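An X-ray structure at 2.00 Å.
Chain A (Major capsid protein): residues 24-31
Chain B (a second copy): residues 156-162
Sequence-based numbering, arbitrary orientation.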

# COMPACT_ATOMS: atom_id res chain seq x y z
N THR A 24 5.22 12.54 23.49
CA THR A 24 3.94 11.97 23.87
C THR A 24 3.13 11.74 22.60
O THR A 24 3.23 12.50 21.64
N PHE A 25 2.34 10.67 22.60
CA PHE A 25 1.57 10.30 21.42
C PHE A 25 0.19 10.93 21.38
O PHE A 25 -0.51 10.77 20.37
N PHE A 26 -0.22 11.64 22.43
CA PHE A 26 -1.60 12.11 22.55
C PHE A 26 -1.71 13.63 22.55
O PHE A 26 -2.71 14.17 23.02
N LYS A 27 -0.70 14.33 22.04
CA LYS A 27 -0.77 15.78 21.93
C LYS A 27 0.16 16.28 20.83
O LYS A 27 1.21 16.86 21.11
N THR A 28 -0.21 16.04 19.57
CA THR A 28 0.61 16.48 18.45
C THR A 28 0.48 17.98 18.26
O THR A 28 -0.63 18.52 18.21
N VAL A 29 1.62 18.66 18.17
CA VAL A 29 1.68 20.08 17.87
C VAL A 29 2.02 20.22 16.39
O VAL A 29 3.18 20.02 15.99
N TYR A 30 1.03 20.57 15.58
CA TYR A 30 1.24 20.68 14.14
C TYR A 30 1.99 21.95 13.79
O TYR A 30 1.88 22.98 14.47
N ARG A 31 2.78 21.88 12.73
CA ARG A 31 3.62 22.99 12.30
C ARG A 31 2.86 23.93 11.37
O ARG A 31 2.00 23.51 10.60
N GLN B 156 -8.96 9.20 14.19
CA GLN B 156 -8.03 8.94 13.10
C GLN B 156 -6.57 9.10 13.49
O GLN B 156 -5.70 8.64 12.75
N THR B 157 -6.27 9.74 14.63
CA THR B 157 -4.90 9.87 15.06
C THR B 157 -4.89 10.00 16.58
O THR B 157 -5.69 10.78 17.12
N PRO B 158 -4.02 9.27 17.28
CA PRO B 158 -3.95 9.43 18.74
C PRO B 158 -3.49 10.80 19.18
O PRO B 158 -3.75 11.19 20.33
N GLY B 159 -2.81 11.56 18.31
CA GLY B 159 -2.39 12.91 18.65
C GLY B 159 -3.53 13.88 18.87
O GLY B 159 -3.29 14.97 19.39
N LEU B 160 -4.75 13.51 18.49
CA LEU B 160 -5.94 14.33 18.73
C LEU B 160 -6.91 13.65 19.69
O LEU B 160 -8.11 13.92 19.65
N ALA B 161 -6.40 12.78 20.56
CA ALA B 161 -7.25 12.06 21.50
C ALA B 161 -8.05 13.03 22.36
O ALA B 161 -7.49 13.96 22.95
N LEU B 162 -9.35 12.80 22.43
CA LEU B 162 -10.25 13.69 23.17
C LEU B 162 -10.05 13.52 24.67
O LEU B 162 -10.28 12.43 25.20

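Two copies of the major capsid protein meet here through an irregular segment of chain A and a short 3-10 turn of chain B, burying 340 Å² in total. Gln156(B) makes no contact. Thr157(B) points toward chain A with chi1 t. Its CG2 lies 4.1 Å from Tyr30(A) OH. Its OG1 instead accepts a hydrogen bond from Gly159(B) N within its own chain, at 3.2 Å.

The CA-to-CB bond of Pro158(B) points sideways, its ring in a C-gamma endo pucker. Its CB packs 4.1 Å from CD1 of Phe26(A), whose CA-to-CB bond also points sideways, chi1 m. Pro158(B) O sits at the edge of that ring and 3.2 Å from Phe26(A) CA, in a nearly straight CA-H...O contact. The same oxygen accepts the backbone hydrogen bond from Ala161(B) N.

Gly159(B) lies closest to chain A in backbone terms: its CA is 4.1 Å from Phe26(A) CA. A CB here would fall 2.0 Å from Thr28(A) OG1, so the bare backbone leaves room for that threonine. Thr28(A) points toward chain B with chi1 m. Its N donates to Gly159(B) O at 3.3 Å, the only direct hydrogen bond between the stretches. Water 2 donates to Gly159(B) O (3.0 Å) and Thr28(A) O (2.9 Å), and weakly accepts from Lys27(A) NZ at 3.3 Å.

Leu160(B) starts away from chain A, but its m,t rotamer brings its end nearer. Its CD2 reaches the edge of the Tyr30(A) ring, 4.1 Å from CE2. Tyr30(A), chi1 m, starts sideways and likewise ends nearer.

Ala161(B) points toward chain A. Its CB meets Phe26(A) CD1 at 4.2 Å. Water 1 bridges the backbones, donating to Ala161(B) O at 2.5 Å and Phe26(A) O at 2.7 Å. Leu162(B) is out of reach.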

# COMPACT_ATOMS: atom_id res chain seq x y z
CB THR A 24 3.16 12.87 24.85
OG1 THR A 24 1.86 12.32 25.10
CG2 THR A 24 3.03 14.27 24.28
CB PHE A 25 1.42 8.78 21.33
CG PHE A 25 2.72 8.05 21.11
CD1 PHE A 25 3.42 8.20 19.93
CD2 PHE A 25 3.21 7.19 22.08
CE1 PHE A 25 4.61 7.53 19.73
CE2 PHE A 25 4.39 6.51 21.88
CZ PHE A 25 5.10 6.68 20.70
CB PHE A 26 -2.25 11.52 23.80
CG PHE A 26 -2.08 10.03 23.93
CD1 PHE A 26 -2.82 9.17 23.14
CD2 PHE A 26 -1.19 9.50 24.84
CE1 PHE A 26 -2.67 7.80 23.26
CE2 PHE A 26 -1.03 8.14 24.97
CZ PHE A 26 -1.77 7.28 24.17
CB LYS A 27 -0.43 16.44 23.26
CG LYS A 27 -0.94 17.87 23.38
CD LYS A 27 -2.46 17.90 23.52
CE LYS A 27 -2.99 19.32 23.43
NZ LYS A 27 -2.84 19.88 22.06
CB THR A 28 0.19 15.75 17.18
OG1 THR A 28 0.29 14.33 17.38
CG2 THR A 28 1.09 16.16 16.02
CB VAL A 29 2.69 20.81 18.75
CG1 VAL A 29 2.68 22.30 18.44
CG2 VAL A 29 2.38 20.56 20.22
CB TYR A 30 -0.10 20.64 13.40
CG TYR A 30 -0.82 19.32 13.54
CD1 TYR A 30 -0.43 18.21 12.80
CD2 TYR A 30 -1.90 19.19 14.41
CE1 TYR A 30 -1.09 17.00 12.93
CE2 TYR A 30 -2.56 17.98 14.54
CZ TYR A 30 -2.16 16.89 13.80
OH TYR A 30 -2.82 15.69 13.93
CB ARG A 31 4.88 22.47 11.60
CG ARG A 31 5.58 21.36 12.36
CD ARG A 31 5.94 21.81 13.77
NE ARG A 31 6.77 23.01 13.79
CZ ARG A 31 8.09 23.01 13.64
NH1 ARG A 31 8.74 21.87 13.45
NH2 ARG A 31 8.77 24.15 13.67
CB GLN B 156 -8.34 9.87 11.92
CG GLN B 156 -9.77 9.75 11.42
CD GLN B 156 -9.96 10.35 10.05
OE1 GLN B 156 -9.76 9.68 9.04
NE2 GLN B 156 -10.35 11.62 10.00
CB THR B 157 -4.19 11.06 14.42
OG1 THR B 157 -2.94 11.30 15.09
CG2 THR B 157 -5.05 12.31 14.48
CB PRO B 158 -2.95 8.33 19.16
CG PRO B 158 -2.15 8.06 17.93
CD PRO B 158 -3.09 8.24 16.78
CB LEU B 160 -6.64 14.65 17.41
CG LEU B 160 -5.85 15.54 16.44
CD1 LEU B 160 -6.63 15.74 15.15
CD2 LEU B 160 -5.51 16.87 17.09
CB ALA B 161 -6.40 11.15 22.39
CB LEU B 162 -11.70 13.40 22.79
CG LEU B 162 -12.72 14.36 23.40
CD1 LEU B 162 -12.52 15.76 22.84
CD2 LEU B 162 -14.14 13.87 23.13
O HOH W 1 -5.25 14.48 23.96
O HOH W 2 -3.18 17.93 19.37